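Local structure of trans-4-hydroxy-L-proline dehydratase (Clostridioides difficile 70-100-2010, 6VXC) at residues P178-C183 with I296-T301; Q281-V286 with F300-L305; T291-I296 with P540-S545; G461-V466 with Y565-I570. The protein is a glycyl radical enzyme that dehydrates trans-4-hydroxy-L-proline to (S)-1-pyrroline-5-carboxylate during anaerobic hydroxyproline breakdown. All blocks are in the same frame, centred on the assembly; numbering follows the deposited sequence.

How the contacts relate
From the N terminus, contact 1 brings 178-183 to 296-301, closing a largely helical span of 112 residues. Contact 2 opens within that span, on helix 276-293, and finishes on the same loop, sharing Phe-300 and Thr-301 with contact 1. Contact 3 starts where that helix ends, shares Ile-296 with contact 1, and crosses both earlier closures to reach 540-545. Contact 4 begins after contacts 1 and 2 are complete but crosses contact 3, pairing strands 463-472 and 565-573. In space, Met-544 CE lies 3.9 Å from Phe-300 CE1, and His-180 ND1 lies 2.9 Å from Tyr-465 O, so the loop 296-301 and its partner 178-183 join helices to the parallel sheet.

Contact 1 of 4, residues P178-C183 with I296-T301; sequences PGHTVC and IWDAFT
Trp-297 O is approached by two groups: His-180 N donates to it over 2.9 Å, with an N-H...O angle of 154°, and a water can donate to the same oxygen at an equal distance. This water accepts from Thr-181 N and can also donate to Ala-299 O, though further acceptors nearby leave the sharing of its protons unsettled. A second water donates to both Thr-181 O and Asp-298 O, bridging the loops where no direct backbone bond spans them. Farther along, Cys-183 N meets Thr-301 O at 3.0 Å and 168°, nearly along the C=O axis. Gly-179 CA packs directly against Ile-296 CB at 3.4 Å. Near Cys-183 the contact turns apolar. Phe-300 CG is anti to the backbone N (chi1 -155°), which carries the ring to Cys-183, whose CB is 3.5 Å from Phe-300 CZ while SG sits obliquely, 5.0 Å from the ring centroid, a sulfur-aromatic contact. Thr-301 CG2 meets Val-182 CG2 at 3.5 Å. Asp-298 lies alongside His-180, both pointing the same way, with Asp-298 OD2 3.0 Å from His-180 CD2; the NE2 of that ring instead bonds Glu-456, the proton acceptor by similarity. Asp-298 OD1 bonds a glycerol, probably from the crystallisation liquor, and the Asp-298 side chain lies about 6 Å, nearest atoms, from that of Cys-454, the radical cysteine by similarity. With His-180 holding Glu-456, this is consistent with a role for the contact in shaping the active site.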
loop_
_atom_site.group_PDB
_atom_site.type_symbol
_atom_site.label_atom_id
_atom_site.label_comp_id
_atom_site.label_asym_id
_atom_site.label_seq_id
_atom_site.Cartn_x
_atom_site.Cartn_y
_atom_site.Cartn_z
ATOM N N PRO A 178 -3.619 10.484 -4.011
ATOM C CA PRO A 178 -2.945 10.185 -2.735
ATOM C C PRO A 178 -3.487 8.960 -2.021
ATOM O O PRO A 178 -2.705 8.079 -1.635
ATOM C CB PRO A 178 -3.164 11.476 -1.933
ATOM C CG PRO A 178 -3.216 12.550 -2.979
ATOM C CD PRO A 178 -3.919 11.920 -4.155
ATOM N N GLY A 179 -4.798 8.903 -1.801
ATOM C CA GLY A 179 -5.399 7.716 -1.224
ATOM C C GLY A 179 -4.684 7.294 0.034
ATOM O O GLY A 179 -4.467 8.089 0.952
ATOM N N HIS A 180 -4.323 6.019 0.085
ATOM C CA HIS A 180 -3.566 5.453 1.191
ATOM C C HIS A 180 -4.289 5.661 2.520
ATOM O O HIS A 180 -3.696 6.123 3.492
ATOM C CB HIS A 180 -2.153 6.040 1.258
ATOM C CG HIS A 180 -1.210 5.206 2.063
ATOM N ND1 HIS A 180 -1.070 5.349 3.426
ATOM C CD2 HIS A 180 -0.377 4.204 1.703
ATOM C CE1 HIS A 180 -0.190 4.470 3.871
ATOM N NE2 HIS A 180 0.246 3.763 2.845
ATOM N N THR A 181 -5.566 5.277 2.578
ATOM C CA THR A 181 -6.360 5.556 3.774
ATOM C C THR A 181 -7.275 4.369 4.115
ATOM O O THR A 181 -7.450 3.436 3.327
ATOM C CB THR A 181 -7.151 6.869 3.604
ATOM O OG1 THR A 181 -7.621 7.314 4.881
ATOM C CG2 THR A 181 -8.335 6.682 2.689
ATOM N N VAL A 182 -7.853 4.411 5.320
ATOM C CA VAL A 182 -8.539 3.269 5.930
ATOM C C VAL A 182 -9.848 3.749 6.539
ATOM O O VAL A 182 -9.907 4.816 7.156
ATOM C CB VAL A 182 -7.648 2.580 6.995
ATOM C CG1 VAL A 182 -8.370 1.388 7.696
ATOM C CG2 VAL A 182 -6.343 2.097 6.351
ATOM N N CYS A 183 -10.888 2.943 6.393
ATOM C CA CYS A 183 -12.201 3.294 6.909
ATOM C C CYS A 183 -12.205 3.278 8.435
ATOM O O CYS A 183 -11.572 2.429 9.063
ATOM C CB CYS A 183 -13.237 2.305 6.369
ATOM S SG CYS A 183 -14.945 2.811 6.540
ATOM N N ILE A 296 -7.215 5.772 -6.024
ATOM C CA ILE A 296 -6.446 6.022 -4.804
ATOM C C ILE A 296 -5.478 4.873 -4.527
ATOM O O ILE A 296 -5.785 3.710 -4.774
ATOM C CB ILE A 296 -7.387 6.265 -3.604
ATOM C CG1 ILE A 296 -8.471 5.177 -3.542
ATOM C CG2 ILE A 296 -7.979 7.661 -3.671
ATOM C CD1 ILE A 296 -9.417 5.310 -2.379
ATOM N N TRP A 297 -4.283 5.220 -4.047
ATOM C CA TRP A 297 -3.308 4.225 -3.615
ATOM C C TRP A 297 -3.907 3.302 -2.560
ATOM O O TRP A 297 -4.580 3.753 -1.635
ATOM C CB TRP A 297 -2.058 4.911 -3.056
ATOM C CG TRP A 297 -1.068 5.310 -4.116
ATOM C CD1 TRP A 297 -0.830 6.568 -4.597
ATOM C CD2 TRP A 297 -0.187 4.433 -4.826
ATOM N NE1 TRP A 297 0.151 6.522 -5.566
ATOM C CE2 TRP A 297 0.558 5.223 -5.725
ATOM C CE3 TRP A 297 0.041 3.051 -4.790
ATOM C CZ2 TRP A 297 1.514 4.678 -6.575
ATOM C CZ3 TRP A 297 0.998 2.512 -5.637
ATOM C CH2 TRP A 297 1.717 3.326 -6.519
ATOM N N ASP A 298 -3.646 2.002 -2.701
ATOM C CA ASP A 298 -4.049 0.991 -1.713
ATOM C C ASP A 298 -5.565 0.872 -1.579
ATOM O O ASP A 298 -6.073 0.524 -0.507
ATOM C CB ASP A 298 -3.427 1.276 -0.347
ATOM C CG ASP A 298 -1.901 1.211 -0.373
ATOM O OD1 ASP A 298 -1.334 0.787 -1.400
ATOM O OD2 ASP A 298 -1.282 1.574 0.635
ATOM N N ALA A 299 -6.282 1.114 -2.679
ATOM C CA ALA A 299 -7.731 0.929 -2.748
ATOM C C ALA A 299 -8.440 1.466 -1.509
ATOM O O ALA A 299 -8.390 2.662 -1.227
ATOM C CB ALA A 299 -8.045 -0.553 -2.959
ATOM N N PHE A 300 -9.124 0.591 -0.776
ATOM C CA PHE A 300 -9.748 0.937 0.497
ATOM C C PHE A 300 -9.735 -0.317 1.359
ATOM O O PHE A 300 -9.495 -1.419 0.865
ATOM C CB PHE A 300 -11.187 1.486 0.299
ATOM C CG PHE A 300 -11.665 2.382 1.420
ATOM C CD1 PHE A 300 -10.839 3.350 1.960
ATOM C CD2 PHE A 300 -12.951 2.280 1.906
ATOM C CE1 PHE A 300 -11.277 4.187 2.971
ATOM C CE2 PHE A 300 -13.399 3.113 2.924
ATOM C CZ PHE A 300 -12.572 4.070 3.452
ATOM N N THR A 301 -9.959 -0.144 2.660
ATOM C CA THR A 301 -9.985 -1.293 3.553
ATOM C C THR A 301 -10.834 -0.964 4.764
ATOM O O THR A 301 -10.778 0.165 5.266
ATOM C CB THR A 301 -8.575 -1.714 4.023
ATOM O OG1 THR A 301 -8.693 -2.618 5.127
ATOM C CG2 THR A 301 -7.748 -0.507 4.463
HETATM O O HOH W 1 -5.651 1.499 2.169
HETATM O O HOH W 2 -6.780 4.447 0.113
#

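Contact 2 of 4, residues Q281-V286 with F300-L305; sequences QMYWFV and FTPGRL
Tyr-283 and Phe-300 hold their rings almost parallel, with planes only 8° apart, yet slid so far that the centroids are 5.9 Å from each other, with little of one ring above the other. Their nearest ring carbons, Tyr-283 CE1 and Phe-300 CD2, are 3.8 Å apart. Pro-302 meets the same tyrosine differently: the two side chains cross at about a right angle, and Pro-302 CB stands over the ring face, 3.9 Å from the centroid and 19° off the normal, a CH-pi contact. Toward the phenol end, Pro-302 CD packs against Tyr-283 CZ at 3.4 Å. A trans first torsion (chi1 168°) leads the tyrosine ring off the helix to the loop. Although Tyr-283 OH lies 3.0 Å from Thr-301 N, the angle is too poor for a hydrogen bond; its partner is His-287 ND1, one turn on. Val-286 CG1 adds a 3.8 Å contact with Phe-300 CE2. Thr-301 OG1 accepts from Gly-303 N at 3.0 Å, an ST turn, and also bonds Asn-362 O. The contact thus binds helix 276-293 to the loop leading into helix 305-318, with Phe-338 of helix 324-339 against Tyr-283 and Pro-302, and helix 186-189 touching Tyr-283 and Val-286.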
loop_
_atom_site.group_PDB
_atom_site.type_symbol
_atom_site.label_atom_id
_atom_site.label_comp_id
_atom_site.label_asym_id
_atom_site.label_seq_id
_atom_site.Cartn_x
_atom_site.Cartn_y
_atom_site.Cartn_z
ATOM N N GLN A 281 -22.181 -5.127 3.494
ATOM C CA GLN A 281 -22.592 -4.506 2.240
ATOM C C GLN A 281 -22.376 -2.996 2.271
ATOM O O GLN A 281 -21.970 -2.410 1.263
ATOM C CB GLN A 281 -24.057 -4.841 1.938
ATOM C CG GLN A 281 -24.602 -4.244 0.624
ATOM C CD GLN A 281 -23.948 -4.829 -0.629
ATOM O OE1 GLN A 281 -24.244 -5.949 -1.017
ATOM N NE2 GLN A 281 -23.076 -4.055 -1.281
ATOM N N MET A 282 -22.624 -2.355 3.414
ATOM C CA MET A 282 -22.325 -0.927 3.541
ATOM C C MET A 282 -20.836 -0.665 3.304
ATOM O O MET A 282 -20.469 0.215 2.517
ATOM C CB MET A 282 -22.760 -0.404 4.920
ATOM C CG MET A 282 -22.242 1.001 5.301
ATOM S SD MET A 282 -22.975 2.364 4.335
ATOM C CE MET A 282 -24.285 2.849 5.442
ATOM N N TYR A 283 -19.960 -1.433 3.958
ATOM C CA TYR A 283 -18.539 -1.233 3.721
ATOM C C TYR A 283 -18.215 -1.374 2.241
ATOM O O TYR A 283 -17.491 -0.544 1.678
ATOM C CB TYR A 283 -17.658 -2.197 4.529
ATOM C CG TYR A 283 -16.264 -2.060 3.961
ATOM C CD1 TYR A 283 -15.464 -0.979 4.305
ATOM C CD2 TYR A 283 -15.823 -2.902 2.952
ATOM C CE1 TYR A 283 -14.235 -0.796 3.727
ATOM C CE2 TYR A 283 -14.589 -2.716 2.359
ATOM C CZ TYR A 283 -13.812 -1.656 2.747
ATOM O OH TYR A 283 -12.597 -1.470 2.167
ATOM N N TRP A 284 -18.738 -2.423 1.589
ATOM C CA TRP A 284 -18.335 -2.684 0.211
ATOM C C TRP A 284 -18.830 -1.600 -0.743
ATOM O O TRP A 284 -18.131 -1.255 -1.702
ATOM C CB TRP A 284 -18.802 -4.068 -0.258
ATOM C CG TRP A 284 -18.171 -4.364 -1.586
ATOM C CD1 TRP A 284 -18.799 -4.502 -2.787
ATOM C CD2 TRP A 284 -16.763 -4.479 -1.854
ATOM N NE1 TRP A 284 -17.879 -4.714 -3.780
ATOM C CE2 TRP A 284 -16.620 -4.712 -3.235
ATOM C CE3 TRP A 284 -15.615 -4.427 -1.056
ATOM C CZ2 TRP A 284 -15.377 -4.873 -3.842
ATOM C CZ3 TRP A 284 -14.373 -4.597 -1.659
ATOM C CH2 TRP A 284 -14.268 -4.816 -3.041
ATOM N N PHE A 285 -20.038 -1.068 -0.516
ATOM C CA PHE A 285 -20.518 0.051 -1.325
ATOM C C PHE A 285 -19.609 1.266 -1.169
ATOM O O PHE A 285 -19.263 1.934 -2.153
ATOM C CB PHE A 285 -21.956 0.409 -0.935
ATOM C CG PHE A 285 -23.015 -0.429 -1.615
ATOM C CD1 PHE A 285 -22.799 -0.970 -2.881
ATOM C CD2 PHE A 285 -24.245 -0.646 -0.997
ATOM C CE1 PHE A 285 -23.783 -1.737 -3.513
ATOM C CE2 PHE A 285 -25.243 -1.412 -1.622
ATOM C CZ PHE A 285 -25.014 -1.955 -2.882
ATOM N N VAL A 286 -19.237 1.584 0.069
ATOM C CA VAL A 286 -18.305 2.680 0.316
ATOM C C VAL A 286 -16.981 2.408 -0.393
ATOM O O VAL A 286 -16.387 3.307 -0.989
ATOM C CB VAL A 286 -18.103 2.892 1.830
ATOM C CG1 VAL A 286 -17.005 3.921 2.086
ATOM C CG2 VAL A 286 -19.400 3.295 2.525
ATOM N N PHE A 300 -9.124 0.591 -0.776
ATOM C CA PHE A 300 -9.748 0.937 0.497
ATOM C C PHE A 300 -9.735 -0.317 1.359
ATOM O O PHE A 300 -9.495 -1.419 0.865
ATOM C CB PHE A 300 -11.187 1.486 0.299
ATOM C CG PHE A 300 -11.665 2.382 1.420
ATOM C CD1 PHE A 300 -10.839 3.350 1.960
ATOM C CD2 PHE A 300 -12.951 2.280 1.906
ATOM C CE1 PHE A 300 -11.277 4.187 2.971
ATOM C CE2 PHE A 300 -13.399 3.113 2.924
ATOM C CZ PHE A 300 -12.572 4.070 3.452
ATOM N N THR A 301 -9.959 -0.144 2.660
ATOM C CA THR A 301 -9.985 -1.293 3.553
ATOM C C THR A 301 -10.834 -0.964 4.764
ATOM O O THR A 301 -10.778 0.165 5.266
ATOM C CB THR A 301 -8.575 -1.714 4.023
ATOM O OG1 THR A 301 -8.693 -2.618 5.127
ATOM C CG2 THR A 301 -7.748 -0.507 4.463
ATOM N N PRO A 302 -11.573 -1.935 5.297
ATOM C CA PRO A 302 -12.303 -1.685 6.544
ATOM C C PRO A 302 -11.390 -1.543 7.750
ATOM O O PRO A 302 -11.866 -1.124 8.820
ATOM C CB PRO A 302 -13.208 -2.919 6.661
ATOM C CG PRO A 302 -12.425 -3.982 5.972
ATOM C CD PRO A 302 -11.735 -3.323 4.828
ATOM N N GLY A 303 -10.097 -1.839 7.610
ATOM C CA GLY A 303 -9.184 -1.684 8.728
ATOM C C GLY A 303 -9.428 -2.713 9.813
ATOM O O GLY A 303 -9.151 -3.895 9.608
ATOM N N ARG A 304 -9.937 -2.280 10.970
ATOM C CA ARG A 304 -10.142 -3.159 12.122
ATOM C C ARG A 304 -11.500 -3.862 12.007
ATOM O O ARG A 304 -12.415 -3.667 12.808
ATOM C CB ARG A 304 -10.009 -2.358 13.415
ATOM C CG ARG A 304 -8.682 -1.585 13.556
ATOM C CD ARG A 304 -7.461 -2.489 13.900
ATOM N NE ARG A 304 -7.598 -2.984 15.264
ATOM C CZ ARG A 304 -7.960 -4.224 15.574
ATOM N NH1 ARG A 304 -8.179 -5.104 14.609
ATOM N NH2 ARG A 304 -8.109 -4.571 16.841
ATOM N N LEU A 305 -11.586 -4.698 10.967
ATOM C CA LEU A 305 -12.845 -5.326 10.586
ATOM C C LEU A 305 -13.447 -6.134 11.731
ATOM O O LEU A 305 -14.652 -6.058 11.964
ATOM C CB LEU A 305 -12.630 -6.204 9.349
ATOM C CG LEU A 305 -13.833 -6.958 8.780
ATOM C CD1 LEU A 305 -14.937 -6.005 8.353
ATOM C CD2 LEU A 305 -13.409 -7.862 7.608
#

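Contact 3 of 4, residues T291-I296 with P540-S545; sequences TTELNI and PCPLMS
The carboxylate of Glu-293 is sandwiched between two CB atoms of 540-545: Cys-541 CB sits over one face, 3.6 Å from Glu-293 CD, and Leu-543 CB approaches the opposite face more obliquely, at the same 3.6 Å from that carbon. Two successive amides meet the oxygens on their syn sides. Met-544 N donates to the syn lone pair of OE1 over 3.1 Å with an N-H...O angle of 155°, and Leu-543 N to OE2 over 2.8 Å, its N being 18° out of the carboxylate plane. The glutamate gets this far by stretching out: CG points opposite the backbone N (chi1 171°), and the chain stays extended beyond it. Both donors belong to the opening turn of helix 542-546, just past the N-cap residue Cys-541, so the helix end would probably favour a negative charge on the carboxylate. Apolar contacts lie alongside: Leu-294 CD1 is 3.9 Å from Cys-541 CB, and Ile-296 CD1 is 4.0 Å from Met-544 CE. The contact therefore fastens the C-terminal end of helix 276-293 to the start of helix 542-546, with helix 214-248 packing on Pro-542 and Leu-543, while Arg-68 of helix 64-78 touches Leu-294 and Pro-540.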
loop_
_atom_site.group_PDB
_atom_site.type_symbol
_atom_site.label_atom_id
_atom_site.label_comp_id
_atom_site.label_asym_id
_atom_site.label_seq_id
_atom_site.Cartn_x
_atom_site.Cartn_y
_atom_site.Cartn_z
ATOM N N THR A 291 -13.093 4.187 -4.405
ATOM C CA THR A 291 -12.119 3.772 -5.406
ATOM C C THR A 291 -12.584 4.029 -6.831
ATOM O O THR A 291 -11.801 3.834 -7.761
ATOM C CB THR A 291 -11.734 2.286 -5.238
ATOM O OG1 THR A 291 -12.874 1.456 -5.448
ATOM C CG2 THR A 291 -11.152 2.040 -3.845
ATOM N N THR A 292 -13.835 4.428 -7.042
ATOM C CA THR A 292 -14.212 4.953 -8.345
ATOM C C THR A 292 -14.305 6.471 -8.370
ATOM O O THR A 292 -14.259 7.050 -9.454
ATOM C CB THR A 292 -15.531 4.330 -8.849
ATOM O OG1 THR A 292 -16.577 4.520 -7.897
ATOM C CG2 THR A 292 -15.354 2.845 -9.182
ATOM N N GLU A 293 -14.426 7.123 -7.214
ATOM C CA GLU A 293 -14.237 8.569 -7.134
ATOM C C GLU A 293 -12.859 8.973 -7.667
ATOM O O GLU A 293 -12.742 9.887 -8.488
ATOM C CB GLU A 293 -14.423 9.029 -5.679
ATOM C CG GLU A 293 -14.050 10.479 -5.408
ATOM C CD GLU A 293 -14.430 10.985 -3.993
ATOM O OE1 GLU A 293 -13.993 10.392 -2.976
ATOM O OE2 GLU A 293 -15.163 12.007 -3.908
ATOM N N LEU A 294 -11.808 8.284 -7.220
ATOM C CA LEU A 294 -10.441 8.524 -7.660
ATOM C C LEU A 294 -9.682 7.206 -7.625
ATOM O O LEU A 294 -10.041 6.294 -6.884
ATOM C CB LEU A 294 -9.734 9.547 -6.767
ATOM C CG LEU A 294 -10.185 11.003 -6.888
ATOM C CD1 LEU A 294 -9.706 11.790 -5.678
ATOM C CD2 LEU A 294 -9.714 11.626 -8.206
ATOM N N ASN A 295 -8.597 7.132 -8.400
ATOM C CA ASN A 295 -7.709 5.959 -8.402
ATOM C C ASN A 295 -6.727 6.074 -7.236
ATOM O O ASN A 295 -5.548 6.395 -7.406
ATOM C CB ASN A 295 -6.960 5.839 -9.722
ATOM C CG ASN A 295 -6.023 4.640 -9.742
ATOM O OD1 ASN A 295 -6.093 3.777 -8.865
ATOM N ND2 ASN A 295 -5.177 4.553 -10.769
ATOM N N ILE A 296 -7.215 5.772 -6.024
ATOM C CA ILE A 296 -6.446 6.022 -4.804
ATOM C C ILE A 296 -5.478 4.873 -4.527
ATOM O O ILE A 296 -5.785 3.710 -4.774
ATOM C CB ILE A 296 -7.387 6.265 -3.604
ATOM C CG1 ILE A 296 -8.471 5.177 -3.542
ATOM C CG2 ILE A 296 -7.979 7.661 -3.671
ATOM C CD1 ILE A 296 -9.417 5.310 -2.379
ATOM N N PRO A 540 -10.021 17.060 -5.367
ATOM C CA PRO A 540 -10.808 16.994 -4.138
ATOM C C PRO A 540 -11.649 15.734 -4.167
ATOM O O PRO A 540 -12.011 15.229 -5.226
ATOM C CB PRO A 540 -11.668 18.261 -4.186
ATOM C CG PRO A 540 -11.776 18.585 -5.629
ATOM C CD PRO A 540 -10.458 18.168 -6.237
ATOM N N CYS A 541 -11.899 15.176 -2.998
ATOM C CA CYS A 541 -12.620 13.909 -2.894
ATOM C C CYS A 541 -13.767 14.077 -1.913
ATOM O O CYS A 541 -13.678 13.645 -0.760
ATOM C CB CYS A 541 -11.669 12.771 -2.500
ATOM S SG CYS A 541 -10.541 13.176 -1.128
ATOM N N PRO A 542 -14.874 14.696 -2.342
ATOM C CA PRO A 542 -16.000 14.908 -1.413
ATOM C C PRO A 542 -16.551 13.618 -0.829
ATOM O O PRO A 542 -16.964 13.621 0.336
ATOM C CB PRO A 542 -17.065 15.616 -2.266
ATOM C CG PRO A 542 -16.410 15.958 -3.551
ATOM C CD PRO A 542 -15.168 15.138 -3.710
ATOM N N LEU A 543 -16.577 12.515 -1.574
ATOM C CA LEU A 543 -17.100 11.292 -0.966
ATOM C C LEU A 543 -16.209 10.849 0.191
ATOM O O LEU A 543 -16.681 10.689 1.318
ATOM C CB LEU A 543 -17.256 10.171 -2.000
ATOM C CG LEU A 543 -17.730 8.825 -1.422
ATOM C CD1 LEU A 543 -19.103 8.986 -0.743
ATOM C CD2 LEU A 543 -17.805 7.714 -2.494
ATOM N N MET A 544 -14.901 10.721 -0.039
ATOM C CA MET A 544 -14.030 10.320 1.066
ATOM C C MET A 544 -14.167 11.270 2.255
ATOM O O MET A 544 -14.155 10.832 3.412
ATOM C CB MET A 544 -12.571 10.241 0.608
ATOM C CG MET A 544 -11.600 9.805 1.714
ATOM S SD MET A 544 -11.773 8.043 2.122
ATOM C CE MET A 544 -11.079 7.336 0.634
ATOM N N SER A 545 -14.324 12.571 1.990
ATOM C CA SER A 545 -14.411 13.532 3.081
ATOM C C SER A 545 -15.598 13.257 3.998
ATOM O O SER A 545 -15.529 13.556 5.192
ATOM C CB SER A 545 -14.479 14.956 2.525
ATOM O OG SER A 545 -13.329 15.254 1.751
#

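Contact 4 of 4, residues G461-V466 with Y565-I570; sequences GKEAYV and YNTRYI
Glu-463 and Thr-567, whose side chains share a face of the sheet, form the tight part of the contact. Thr-567 OG1 donates to Glu-463 OE2 over 2.8 Å on the anti side, 27° out of the carboxylate plane. A water also donates to that oxygen while accepting from Tyr-569 OH at 2.6 Å, and Lys-441 forms a salt bridge with it; OE1 takes the amide of Cys-459, so both carboxylate oxygens are engaged. Beneath them strands 463-466 and 565-570 run parallel, their axes 4.6 Å apart and 11° from each other, joined by five backbone bonds. Thr-567 N donates to Ala-464 O over 2.9 Å at an N-H...O angle of 172°, and Val-466 N returns to Thr-567 O; Tyr-569 N reaches Val-466 O, Tyr-565 N donates to Lys-462 O, and Ala-464 N to Tyr-565 O. On the other face, Val-466 CG1 covers one side of the Arg-568 guanidinium, 3.9 Å from CZ. Looser are the side chains of the partly exposed Lys-462 and Tyr-565, which approach no nearer than 4.3 Å, Lys-462 CB to Tyr-565 CD2, while NZ turns away to Asp-549. Tyr-465 sends its ring away toward His-180 and its hydroxyl to Ser-452. Strand 463-472 is the outer strand of a three-strand parallel sheet, with 565-573 between it and 657-661, consistent with the alpha/beta barrel core of glycyl radical enzymes around the radical site.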
loop_
_atom_site.group_PDB
_atom_site.type_symbol
_atom_site.label_atom_id
_atom_site.label_comp_id
_atom_site.label_asym_id
_atom_site.label_seq_id
_atom_site.Cartn_x
_atom_site.Cartn_y
_atom_site.Cartn_z
ATOM N N GLY A 461 -9.554 6.207 9.689
ATOM C CA GLY A 461 -10.720 7.072 9.650
ATOM C C GLY A 461 -10.518 8.477 10.183
ATOM O O GLY A 461 -11.481 9.240 10.224
ATOM N N LYS A 462 -9.308 8.847 10.606
ATOM C CA LYS A 462 -9.091 10.176 11.166
ATOM C C LYS A 462 -7.827 10.848 10.625
ATOM O O LYS A 462 -7.436 11.904 11.138
ATOM C CB LYS A 462 -9.001 10.111 12.686
ATOM C CG LYS A 462 -10.215 9.561 13.414
ATOM C CD LYS A 462 -9.888 9.363 14.888
ATOM C CE LYS A 462 -11.144 9.236 15.758
ATOM N NZ LYS A 462 -12.143 8.347 15.148
ATOM N N GLU A 463 -7.173 10.273 9.619
ATOM C CA GLU A 463 -5.860 10.740 9.210
ATOM C C GLU A 463 -5.731 10.657 7.702
ATOM O O GLU A 463 -6.188 9.697 7.078
ATOM C CB GLU A 463 -4.733 9.913 9.887
ATOM C CG GLU A 463 -3.334 10.365 9.509
ATOM C CD GLU A 463 -2.229 9.661 10.290
ATOM O OE1 GLU A 463 -2.512 8.636 10.960
ATOM O OE2 GLU A 463 -1.072 10.137 10.236
ATOM N N ALA A 464 -5.112 11.673 7.123
ATOM C CA ALA A 464 -4.511 11.569 5.805
ATOM C C ALA A 464 -3.022 11.337 6.021
ATOM O O ALA A 464 -2.314 12.216 6.523
ATOM C CB ALA A 464 -4.771 12.825 4.980
ATOM N N TYR A 465 -2.550 10.149 5.673
ATOM C CA TYR A 465 -1.134 9.804 5.816
ATOM C C TYR A 465 -0.681 9.333 4.445
ATOM O O TYR A 465 -0.918 8.188 4.057
ATOM C CB TYR A 465 -0.880 8.771 6.935
ATOM C CG TYR A 465 -1.682 7.466 6.944
ATOM C CD1 TYR A 465 -3.050 7.470 7.188
ATOM C CD2 TYR A 465 -1.043 6.227 6.817
ATOM C CE1 TYR A 465 -3.785 6.272 7.231
ATOM C CE2 TYR A 465 -1.756 5.041 6.868
ATOM C CZ TYR A 465 -3.126 5.064 7.075
ATOM O OH TYR A 465 -3.829 3.871 7.118
ATOM N N VAL A 466 -0.051 10.262 3.704
ATOM C CA VAL A 466 0.197 10.128 2.274
ATOM C C VAL A 466 1.656 9.725 2.052
ATOM O O VAL A 466 2.576 10.380 2.548
ATOM C CB VAL A 466 -0.138 11.436 1.533
ATOM C CG1 VAL A 466 0.201 11.321 0.050
ATOM C CG2 VAL A 466 -1.620 11.819 1.725
ATOM N N TYR A 565 -5.747 14.340 11.567
ATOM C CA TYR A 565 -4.298 14.245 11.532
ATOM C C TYR A 565 -3.821 14.236 10.089
ATOM O O TYR A 565 -4.459 13.641 9.219
ATOM C CB TYR A 565 -3.808 12.981 12.255
ATOM C CG TYR A 565 -4.319 12.836 13.680
ATOM C CD1 TYR A 565 -3.746 13.562 14.730
ATOM C CD2 TYR A 565 -5.350 11.962 13.975
ATOM C CE1 TYR A 565 -4.193 13.421 16.017
ATOM C CE2 TYR A 565 -5.823 11.817 15.267
ATOM C CZ TYR A 565 -5.240 12.544 16.289
ATOM O OH TYR A 565 -5.686 12.393 17.575
ATOM N N ASN A 566 -2.678 14.869 9.849
ATOM C CA ASN A 566 -2.128 14.974 8.507
ATOM C C ASN A 566 -0.628 14.749 8.560
ATOM O O ASN A 566 0.099 15.459 9.262
ATOM C CB ASN A 566 -2.473 16.325 7.867
ATOM C CG ASN A 566 -3.951 16.447 7.571
ATOM O OD1 ASN A 566 -4.420 16.023 6.518
ATOM N ND2 ASN A 566 -4.703 16.984 8.522
ATOM N N THR A 567 -0.190 13.713 7.869
ATOM C CA THR A 567 1.216 13.383 7.742
ATOM C C THR A 567 1.505 13.016 6.295
ATOM O O THR A 567 0.614 12.619 5.548
ATOM C CB THR A 567 1.614 12.217 8.675
ATOM O OG1 THR A 567 0.775 11.099 8.395
ATOM C CG2 THR A 567 1.454 12.595 10.140
ATOM N N ARG A 568 2.774 13.149 5.917
ATOM C CA ARG A 568 3.291 12.745 4.619
ATOM C C ARG A 568 4.598 11.998 4.838
ATOM O O ARG A 568 5.365 12.327 5.747
ATOM C CB ARG A 568 3.541 13.955 3.697
ATOM C CG ARG A 568 2.399 14.230 2.722
ATOM C CD ARG A 568 2.556 15.526 1.934
ATOM N NE ARG A 568 2.131 15.343 0.551
ATOM C CZ ARG A 568 0.868 15.147 0.179
ATOM N NH1 ARG A 568 -0.092 15.094 1.090
ATOM N NH2 ARG A 568 0.569 15.004 -1.098
ATOM N N TYR A 569 4.859 11.011 3.981
ATOM C CA TYR A 569 5.996 10.123 4.136
ATOM C C TYR A 569 6.842 10.096 2.866
ATOM O O TYR A 569 6.335 10.225 1.751
ATOM C CB TYR A 569 5.529 8.684 4.485
ATOM C CG TYR A 569 4.952 8.559 5.880
ATOM C CD1 TYR A 569 3.617 8.865 6.149
ATOM C CD2 TYR A 569 5.760 8.188 6.949
ATOM C CE1 TYR A 569 3.100 8.760 7.443
ATOM C CE2 TYR A 569 5.255 8.086 8.220
ATOM C CZ TYR A 569 3.935 8.374 8.465
ATOM O OH TYR A 569 3.456 8.270 9.746
ATOM N N ILE A 570 8.141 9.921 3.057
ATOM C CA ILE A 570 9.063 9.484 2.012
ATOM C C ILE A 570 9.611 8.128 2.444
ATOM O O ILE A 570 10.053 7.974 3.583
ATOM C CB ILE A 570 10.189 10.507 1.769
ATOM C CG1 ILE A 570 9.612 11.871 1.353
ATOM C CG2 ILE A 570 11.177 9.992 0.716
ATOM C CD1 ILE A 570 10.650 12.944 1.257
HETATM O O HOH W 3 0.836 8.152 10.113
#